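Local atomic coordinates of Rik1-associated factor 1 (Schizosaccharomyces pombe, PDB entry 4O9D), a protein that contributes to heterochromatin formation as a component of the Clr4 methyltransferase complex, which ubiquitylates and methylates histone H3. Residues S98-A112 with T130-L144. Sequence-based numbering, arbitrary orientation.
Sequences SKGNLFLYTGAFDNA and TDYIHKLALSDDDLL. With EDO (1,2-ethanediol), chain D.
Asp142 reaches across to Lys99 and Tyr105 with its two carboxylate oxygens. The backbone N of Lys99 donates to Asp142 OD1 at 2.8 Å, nearly straight (164°), from above the carboxylate plane. Tyr105 OH is modelled as donating to Asp142 OD2, but at 2.4 Å the separation is very short and its exact value is doubtful. Thr158 also bonds this hydroxyl. Asp142 carries its CG anti to the backbone N (chi1 -153°), which turns the carboxylate to the 98-101 turn. At the other end, Ile133 N donates to Ala108 O at 3.1 Å. Asn111 N reaches the same oxygen from the opposite face of its carbonyl plane.

The chain is the WD-repeat beta-propeller part of the protein. Strand 103-108 is the middle strand of one blade, and strand 133-138 is the innermost of the next. The contact therefore joins neighbouring blades.

Between the polar ends the packing is apolar. Leu138 CD1 meets Tyr105 CE2 at 3.8 Å, and Leu144 CD2 lies against Tyr105 CB and CG. Leu136 CD1 sits by Tyr105 O. Ile133 CG2 is 3.9 Å from Gly107 CA. Beyond the Ala108 bond, Phe109 and Tyr132 form an offset stack, centroids 4.2 Å apart and planes at 8°. An alanine in place of Phe109 would keep only CB over that face and would probably leave the Tyr132 ring without its aromatic partner and freer to turn. Ile133 O lies at the Phe109 ring edge, in its plane.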
ATOM      1  N   SER A  98       4.694  11.514   8.246  1.00 25.48           N
ATOM      2  CA  SER A  98       5.380  12.661   7.674  1.00 28.02           C
ATOM      3  C   SER A  98       6.885  12.486   7.677  1.00 29.53           C
ATOM      4  O   SER A  98       7.446  11.839   8.569  1.00 28.85           O
ATOM      5  CB  SER A  98       5.017  13.918   8.472  1.00 30.20           C
ATOM      6  OG  SER A  98       5.905  14.955   8.160  1.00 36.33           O
ATOM      7  N   LYS A  99       7.561  13.083   6.697  1.00 29.40           N
ATOM      8  CA  LYS A  99       9.024  12.971   6.614  1.00 30.25           C
ATOM      9  C   LYS A  99       9.716  13.661   7.808  1.00 35.07           C
ATOM     10  O   LYS A  99      10.845  13.317   8.167  1.00 32.35           O
ATOM     11  CB  LYS A  99       9.533  13.551   5.291  1.00 31.42           C
ATOM     12  CG  LYS A  99       8.984  12.831   4.054  1.00 31.40           C
ATOM     13  CD  LYS A  99       9.135  11.313   4.183  1.00 36.70           C
ATOM     14  CE  LYS A  99       8.901  10.599   2.844  1.00 39.53           C
ATOM     15  NZ  LYS A  99       9.329   9.159   2.899  1.00 40.58           N
ATOM     16  N   GLY A 100       9.037  14.632   8.416  1.00 29.68           N
ATOM     17  CA  GLY A 100       9.553  15.305   9.603  1.00 33.67           C
ATOM     18  C   GLY A 100       9.264  14.553  10.905  1.00 36.16           C
ATOM     19  O   GLY A 100       9.609  15.019  11.992  1.00 35.05           O
ATOM     20  N   ASN A 101       8.618  13.395  10.793  1.00 32.87           N
ATOM     21  CA  ASN A 101       8.362  12.526  11.947  1.00 36.00           C
ATOM     22  C   ASN A 101       7.374  13.069  12.979  1.00 35.62           C
ATOM     23  O   ASN A 101       7.206  12.464  14.040  1.00 38.32           O
ATOM     24  CB  ASN A 101       9.673  12.195  12.685  1.00 40.70           C
ATOM     25  CG  ASN A 101      10.573  11.231  11.915  1.00 40.86           C
ATOM     26  OD1 ASN A 101      10.403  10.004  11.983  1.00 41.91           O
ATOM     27  ND2 ASN A 101      11.564  11.778  11.219  1.00 38.74           N
ATOM     28  N   LEU A 102       6.716  14.193  12.709  1.00 32.74           N
ATOM     29  CA  LEU A 102       5.781  14.733  13.702  1.00 28.81           C
ATOM     30  C   LEU A 102       4.341  14.283  13.490  1.00 32.99           C
ATOM     31  O   LEU A 102       3.558  14.198  14.446  1.00 28.04           O
ATOM     32  CB  LEU A 102       5.839  16.262  13.713  1.00 35.07           C
ATOM     33  CG  LEU A 102       7.067  16.844  14.408  1.00 37.08           C
ATOM     34  CD1 LEU A 102       6.982  18.367  14.437  1.00 39.93           C
ATOM     35  CD2 LEU A 102       7.196  16.271  15.822  1.00 40.17           C
ATOM     36  N   PHE A 103       3.979  13.993  12.242  1.00 28.33           N
ATOM     37  CA  PHE A 103       2.567  13.839  11.911  1.00 27.19           C
ATOM     38  C   PHE A 103       2.269  12.543  11.179  1.00 26.82           C
ATOM     39  O   PHE A 103       3.155  11.959  10.554  1.00 24.70           O
ATOM     40  CB  PHE A 103       2.108  15.033  11.054  1.00 24.54           C
ATOM     41  CG  PHE A 103       2.286  16.372  11.750  1.00 30.45           C
ATOM     42  CD1 PHE A 103       1.412  16.763  12.761  1.00 29.37           C
ATOM     43  CD2 PHE A 103       3.335  17.219  11.408  1.00 31.68           C
ATOM     44  CE1 PHE A 103       1.582  17.989  13.420  1.00 33.23           C
ATOM     45  CE2 PHE A 103       3.510  18.441  12.064  1.00 31.81           C
ATOM     46  CZ  PHE A 103       2.633  18.824  13.063  1.00 29.83           C
ATOM     47  N   LEU A 104       1.015  12.109  11.287  1.00 24.54           N
ATOM     48  CA  LEU A 104       0.502  10.973  10.531  1.00 28.47           C
ATOM     49  C   LEU A 104      -0.610  11.452   9.584  1.00 25.81           C
ATOM     50  O   LEU A 104      -1.537  12.131  10.013  1.00 22.05           O
ATOM     51  CB  LEU A 104      -0.057   9.915  11.483  1.00 26.21           C
ATOM     52  CG  LEU A 104      -0.731   8.695  10.840  1.00 29.37           C
ATOM     53  CD1 LEU A 104       0.284   7.820  10.086  1.00 25.05           C
ATOM     54  CD2 LEU A 104      -1.516   7.846  11.883  1.00 29.54           C
ATOM     55  N   TYR A 105      -0.517  11.083   8.303  1.00 24.35           N
ATOM     56  CA  TYR A 105      -1.552  11.404   7.322  1.00 21.84           C
ATOM     57  C   TYR A 105      -2.434  10.172   7.031  1.00 28.31           C
ATOM     58  O   TYR A 105      -1.911   9.080   6.742  1.00 24.98           O
ATOM     59  CB  TYR A 105      -0.885  11.880   6.019  1.00 22.55           C
ATOM     60  CG  TYR A 105       0.116  13.004   6.180  1.00 23.08           C
ATOM     61  CD1 TYR A 105      -0.266  14.222   6.734  1.00 28.64           C
ATOM     62  CD2 TYR A 105       1.429  12.869   5.747  1.00 20.84           C
ATOM     63  CE1 TYR A 105       0.638  15.266   6.869  1.00 32.14           C
ATOM     64  CE2 TYR A 105       2.351  13.905   5.875  1.00 23.88           C
ATOM     65  CZ  TYR A 105       1.947  15.115   6.431  1.00 34.70           C
ATOM     66  OH  TYR A 105       2.840  16.179   6.566  1.00 26.61           O
ATOM     67  N   THR A 106      -3.757  10.324   7.107  1.00 20.51           N
ATOM     68  CA  THR A 106      -4.656   9.198   6.806  1.00 23.24           C
ATOM     69  C   THR A 106      -5.737   9.539   5.789  1.00 23.94           C
ATOM     70  O   THR A 106      -6.160  10.714   5.654  1.00 25.58           O
ATOM     71  CB  THR A 106      -5.388   8.633   8.056  1.00 24.62           C
ATOM     72  OG1 THR A 106      -6.182   9.663   8.652  1.00 26.52           O
ATOM     73  CG2 THR A 106      -4.415   8.061   9.084  1.00 23.72           C
ATOM     74  N   GLY A 107      -6.179   8.507   5.070  1.00 21.96           N
ATOM     75  CA  GLY A 107      -7.244   8.624   4.091  1.00 23.21           C
ATOM     76  C   GLY A 107      -8.317   7.577   4.373  1.00 24.91           C
ATOM     77  O   GLY A 107      -8.026   6.506   4.868  1.00 26.93           O
ATOM     78  N   ALA A 108      -9.566   7.875   4.063  1.00 26.53           N
ATOM     79  CA  ALA A 108     -10.618   6.918   4.350  1.00 27.24           C
ATOM     80  C   ALA A 108     -11.832   7.061   3.434  1.00 26.71           C
ATOM     81  O   ALA A 108     -11.929   7.975   2.596  1.00 23.87           O
ATOM     82  CB  ALA A 108     -11.060   7.039   5.835  1.00 24.74           C
ATOM     83  N   PHE A 109     -12.784   6.168   3.674  1.00 28.15           N
ATOM     84  CA  PHE A 109     -14.007   6.081   2.905  1.00 29.40           C
ATOM     85  C   PHE A 109     -15.060   7.090   3.407  1.00 35.03           C
ATOM     86  O   PHE A 109     -16.228   7.062   2.994  1.00 33.77           O
ATOM     87  CB  PHE A 109     -14.539   4.648   2.964  1.00 28.29           C
ATOM     88  CG  PHE A 109     -13.798   3.679   2.086  1.00 35.98           C
ATOM     89  CD1 PHE A 109     -12.627   4.055   1.427  1.00 30.11           C
ATOM     90  CD2 PHE A 109     -14.276   2.381   1.917  1.00 31.74           C
ATOM     91  CE1 PHE A 109     -11.955   3.164   0.609  1.00 27.67           C
ATOM     92  CE2 PHE A 109     -13.607   1.484   1.098  1.00 32.75           C
ATOM     93  CZ  PHE A 109     -12.447   1.878   0.444  1.00 34.71           C
ATOM     94  N   ASP A 110     -14.638   8.010   4.261  1.00 34.42           N
ATOM     95  CA  ASP A 110     -15.466   9.184   4.561  1.00 37.38           C
ATOM     96  C   ASP A 110     -15.162  10.377   3.637  1.00 35.73           C
ATOM     97  O   ASP A 110     -15.711  11.461   3.827  1.00 35.79           O
ATOM     98  CB  ASP A 110     -15.294   9.603   6.021  1.00 32.53           C
ATOM     99  CG  ASP A 110     -13.913  10.142   6.304  1.00 33.52           C
ATOM    100  OD1 ASP A 110     -12.985   9.830   5.517  1.00 30.89           O
ATOM    101  OD2 ASP A 110     -13.755  10.864   7.318  1.00 35.12           O
ATOM    102  N   ASN A 111     -14.303  10.172   2.633  1.00 29.29           N
ATOM    103  CA  ASN A 111     -13.912  11.239   1.699  1.00 34.55           C
ATOM    104  C   ASN A 111     -12.969  12.297   2.262  1.00 29.21           C
ATOM    105  O   ASN A 111     -12.888  13.377   1.702  1.00 30.84           O
ATOM    106  CB  ASN A 111     -15.149  11.995   1.155  1.00 31.17           C
ATOM    107  CG  ASN A 111     -16.159  11.077   0.499  1.00 33.49           C
ATOM    108  OD1 ASN A 111     -15.939   9.856   0.373  1.00 34.83           O
ATOM    109  ND2 ASN A 111     -17.282  11.654   0.079  1.00 36.39           N
ATOM    110  N   ALA A 112     -12.284  12.017   3.366  1.00 27.14           N
ATOM    111  CA  ALA A 112     -11.459  13.042   4.013  1.00 26.40           C
ATOM    112  C   ALA A 112      -9.997  12.627   4.145  1.00 26.14           C
ATOM    113  O   ALA A 112      -9.708  11.461   4.349  1.00 25.17           O
ATOM    114  CB  ALA A 112     -12.045  13.402   5.405  1.00 24.59           C
ATOM    115  N   THR A 130     -14.939  14.528  -2.967  1.00 31.62           N
ATOM    116  CA  THR A 130     -16.361  14.216  -2.982  1.00 31.62           C
ATOM    117  C   THR A 130     -16.641  12.702  -2.985  1.00 33.76           C
ATOM    118  O   THR A 130     -17.796  12.266  -3.068  1.00 33.94           O
ATOM    119  CB  THR A 130     -17.028  14.897  -4.189  1.00 32.67           C
ATOM    120  OG1 THR A 130     -16.387  14.467  -5.402  1.00 29.06           O
ATOM    121  CG2 THR A 130     -16.887  16.420  -4.061  1.00 35.33           C
ATOM    122  N   ASP A 131     -15.592  11.889  -2.877  1.00 28.10           N
ATOM    123  CA  ASP A 131     -15.786  10.439  -2.848  1.00 29.01           C
ATOM    124  C   ASP A 131     -14.604   9.822  -2.065  1.00 28.72           C
ATOM    125  O   ASP A 131     -13.717  10.546  -1.596  1.00 25.02           O
ATOM    126  CB  ASP A 131     -15.881   9.900  -4.288  1.00 26.65           C
ATOM    127  CG  ASP A 131     -16.713   8.619  -4.410  1.00 33.38           C
ATOM    128  OD1 ASP A 131     -17.011   7.947  -3.401  1.00 30.91           O
ATOM    129  OD2 ASP A 131     -17.066   8.268  -5.559  1.00 32.29           O
ATOM    130  N   TYR A 132     -14.623   8.510  -1.889  1.00 27.10           N
ATOM    131  CA  TYR A 132     -13.606   7.834  -1.077  1.00 29.08           C
ATOM    132  C   TYR A 132     -12.199   8.272  -1.451  1.00 23.03           C
ATOM    133  O   TYR A 132     -11.883   8.482  -2.636  1.00 23.95           O
ATOM    134  CB  TYR A 132     -13.649   6.322  -1.276  1.00 31.03           C
ATOM    135  CG  TYR A 132     -14.951   5.645  -0.927  1.00 35.65           C
ATOM    136  CD1 TYR A 132     -15.917   6.287  -0.169  1.00 31.88           C
ATOM    137  CD2 TYR A 132     -15.197   4.338  -1.344  1.00 36.76           C
ATOM    138  CE1 TYR A 132     -17.101   5.652   0.156  1.00 34.33           C
ATOM    139  CE2 TYR A 132     -16.385   3.704  -1.036  1.00 38.01           C
ATOM    140  CZ  TYR A 132     -17.330   4.368  -0.286  1.00 37.49           C
ATOM    141  OH  TYR A 132     -18.504   3.731   0.039  1.00 44.39           O
ATOM    142  N   ILE A 133     -11.359   8.421  -0.435  1.00 24.18           N
ATOM    143  CA  ILE A 133      -9.918   8.462  -0.657  1.00 23.06           C
ATOM    144  C   ILE A 133      -9.459   7.023  -0.920  1.00 23.95           C
ATOM    145  O   ILE A 133      -9.811   6.125  -0.158  1.00 23.10           O
ATOM    146  CB  ILE A 133      -9.179   9.010   0.563  1.00 24.65           C
ATOM    147  CG1 ILE A 133      -9.778  10.372   0.980  1.00 26.49           C
ATOM    148  CG2 ILE A 133      -7.674   9.144   0.252  1.00 20.01           C
ATOM    149  CD1 ILE A 133      -9.835  11.441  -0.158  1.00 23.53           C
ATOM    150  N   HIS A 134      -8.682   6.802  -1.978  1.00 22.29           N
ATOM    151  CA  HIS A 134      -8.135   5.444  -2.253  1.00 27.51           C
ATOM    152  C   HIS A 134      -6.628   5.236  -1.988  1.00 24.56           C
ATOM    153  O   HIS A 134      -6.208   4.116  -1.704  1.00 23.80           O
ATOM    154  CB  HIS A 134      -8.415   5.046  -3.721  1.00 25.27           C
ATOM    155  CG  HIS A 134      -9.814   4.561  -3.966  1.00 29.31           C
ATOM    156  ND1 HIS A 134     -10.361   4.468  -5.230  1.00 31.69           N
ATOM    157  CD2 HIS A 134     -10.774   4.131  -3.111  1.00 28.33           C
ATOM    158  CE1 HIS A 134     -11.585   3.975  -5.144  1.00 27.74           C
ATOM    159  NE2 HIS A 134     -11.863   3.772  -3.868  1.00 30.85           N
ATOM    160  N   LYS A 135      -5.802   6.271  -2.148  1.00 23.77           N
ATOM    161  CA  LYS A 135      -4.341   6.111  -1.949  1.00 24.51           C
ATOM    162  C   LYS A 135      -3.653   7.403  -1.550  1.00 25.73           C
ATOM    163  O   LYS A 135      -4.112   8.498  -1.899  1.00 24.38           O
ATOM    164  CB  LYS A 135      -3.647   5.601  -3.216  1.00 24.56           C
ATOM    165  CG  LYS A 135      -2.388   4.752  -2.937  1.00 22.55           C
ATOM    166  CD  LYS A 135      -2.724   3.349  -2.456  1.00 26.32           C
ATOM    167  CE  LYS A 135      -1.441   2.530  -2.207  1.00 29.48           C
ATOM    168  NZ  LYS A 135      -0.515   3.210  -1.235  1.00 31.24           N
ATOM    169  N   LEU A 136      -2.549   7.272  -0.821  1.00 22.34           N
ATOM    170  CA  LEU A 136      -1.686   8.411  -0.500  1.00 21.63           C
ATOM    171  C   LEU A 136      -0.253   8.154  -0.916  1.00 22.61           C
ATOM    172  O   LEU A 136       0.202   7.027  -0.872  1.00 24.50           O
ATOM    173  CB  LEU A 136      -1.668   8.668   1.015  1.00 21.15           C
ATOM    174  CG  LEU A 136      -2.988   9.074   1.651  1.00 26.11           C
ATOM    175  CD1 LEU A 136      -2.816   9.167   3.184  1.00 24.28           C
ATOM    176  CD2 LEU A 136      -3.467  10.393   1.046  1.00 25.19           C
ATOM    177  N   ALA A 137       0.448   9.216  -1.294  1.00 22.43           N
ATOM    178  CA  ALA A 137       1.882   9.169  -1.545  1.00 24.13           C
ATOM    179  C   ALA A 137       2.471  10.421  -0.937  1.00 24.28           C
ATOM    180  O   ALA A 137       1.754  11.433  -0.799  1.00 21.36           O
ATOM    181  CB  ALA A 137       2.174   9.148  -3.027  1.00 26.56           C
ATOM    182  N   LEU A 138       3.772  10.355  -0.627  1.00 21.31           N
ATOM    183  CA  LEU A 138       4.502  11.439   0.045  1.00 22.00           C
ATOM    184  C   LEU A 138       5.857  11.706  -0.632  1.00 24.25           C
ATOM    185  O   LEU A 138       6.655  10.778  -0.868  1.00 26.16           O
ATOM    186  CB  LEU A 138       4.704  11.059   1.519  1.00 21.74           C
ATOM    187  CG  LEU A 138       5.116  12.145   2.509  1.00 28.18           C
ATOM    188  CD1 LEU A 138       4.097  13.270   2.552  1.00 22.57           C
ATOM    189  CD2 LEU A 138       5.283  11.543   3.908  1.00 32.49           C
ATOM    190  N   SER A 139       6.129  12.963  -0.952  1.00 23.07           N
ATOM    191  CA  SER A 139       7.367  13.300  -1.660  1.00 24.56           C
ATOM    192  C   SER A 139       8.519  13.414  -0.684  1.00 27.67           C
ATOM    193  O   SER A 139       8.312  13.406   0.531  1.00 25.80           O
ATOM    194  CB  SER A 139       7.214  14.631  -2.399  1.00 23.98           C
ATOM    195  OG  SER A 139       7.389  15.719  -1.503  1.00 26.64           O
ATOM    196  N   ASP A 140       9.726  13.564  -1.215  1.00 28.96           N
ATOM    197  CA  ASP A 140      10.907  13.748  -0.376  1.00 31.86           C
ATOM    198  C   ASP A 140      10.763  14.988   0.496  1.00 35.41           C
ATOM    199  O   ASP A 140      11.345  15.042   1.576  1.00 35.65           O
ATOM    200  CB  ASP A 140      12.177  13.893  -1.219  1.00 32.01           C
ATOM    201  CG  ASP A 140      12.562  12.606  -1.932  1.00 43.46           C
ATOM    202  OD1 ASP A 140      12.062  11.516  -1.542  1.00 34.68           O
ATOM    203  OD2 ASP A 140      13.382  12.704  -2.872  1.00 41.87           O
ATOM    204  N   ASP A 141      10.002  15.978   0.026  1.00 34.01           N
ATOM    205  CA  ASP A 141       9.796  17.215   0.796  1.00 33.66           C
ATOM    206  C   ASP A 141       8.437  17.262   1.491  1.00 34.51           C
ATOM    207  O   ASP A 141       7.896  18.350   1.721  1.00 30.91           O
ATOM    208  CB  ASP A 141       9.944  18.458  -0.102  1.00 36.39           C
ATOM    209  CG  ASP A 141      11.387  18.709  -0.525  1.00 44.81           C
ATOM    210  OD1 ASP A 141      12.298  18.119   0.095  1.00 45.79           O
ATOM    211  OD2 ASP A 141      11.615  19.502  -1.471  1.00 48.68           O
ATOM    212  N   ASP A 142       7.890  16.090   1.812  1.00 25.62           N
ATOM    213  CA  ASP A 142       6.649  15.966   2.581  1.00 25.96           C
ATOM    214  C   ASP A 142       5.385  16.519   1.880  1.00 27.41           C
ATOM    215  O   ASP A 142       4.391  16.801   2.551  1.00 29.98           O
ATOM    216  CB  ASP A 142       6.790  16.615   3.982  1.00 28.10           C
ATOM    217  CG  ASP A 142       5.851  15.967   5.029  1.00 35.18           C
ATOM    218  OD1 ASP A 142       5.882  14.717   5.136  1.00 36.85           O
ATOM    219  OD2 ASP A 142       5.082  16.685   5.736  1.00 32.23           O
ATOM    220  N   LEU A 143       5.416  16.670   0.556  1.00 25.40           N
ATOM    221  CA  LEU A 143       4.209  16.990  -0.208  1.00 25.16           C
ATOM    222  C   LEU A 143       3.353  15.734  -0.266  1.00 25.24           C
ATOM    223  O   LEU A 143       3.860  14.635  -0.554  1.00 25.18           O
ATOM    224  CB  LEU A 143       4.563  17.449  -1.625  1.00 26.70           C
ATOM    225  CG  LEU A 143       3.470  18.080  -2.498  1.00 32.76           C
ATOM    226  CD1 LEU A 143       2.884  19.393  -1.875  1.00 26.79           C
ATOM    227  CD2 LEU A 143       4.034  18.341  -3.911  1.00 29.29           C
ATOM    228  N   LEU A 144       2.065  15.878   0.013  1.00 20.97           N
ATOM    229  CA  LEU A 144       1.181  14.712   0.077  1.00 25.69           C
ATOM    230  C   LEU A 144       0.295  14.577  -1.181  1.00 25.86           C
ATOM    231  O   LEU A 144      -0.452  15.501  -1.517  1.00 26.54           O
ATOM    232  CB  LEU A 144       0.326  14.797   1.336  1.00 21.81           C
ATOM    233  CG  LEU A 144      -0.643  13.640   1.588  1.00 25.65           C
ATOM    234  CD1 LEU A 144       0.111  12.408   1.941  1.00 23.43           C
ATOM    235  CD2 LEU A 144      -1.637  14.004   2.701  1.00 27.99           C
TER
HETATM  236  C1  EDO D 702     -19.825  13.354   3.720  1.00 51.64           C
HETATM  237  O1  EDO D 702     -19.097  14.445   3.153  1.00 42.26           O
HETATM  238  C2  EDO D 702     -19.235  12.041   3.217  1.00 48.40           C
HETATM  239  O2  EDO D 702     -18.585  11.383   4.312  1.00 49.01           O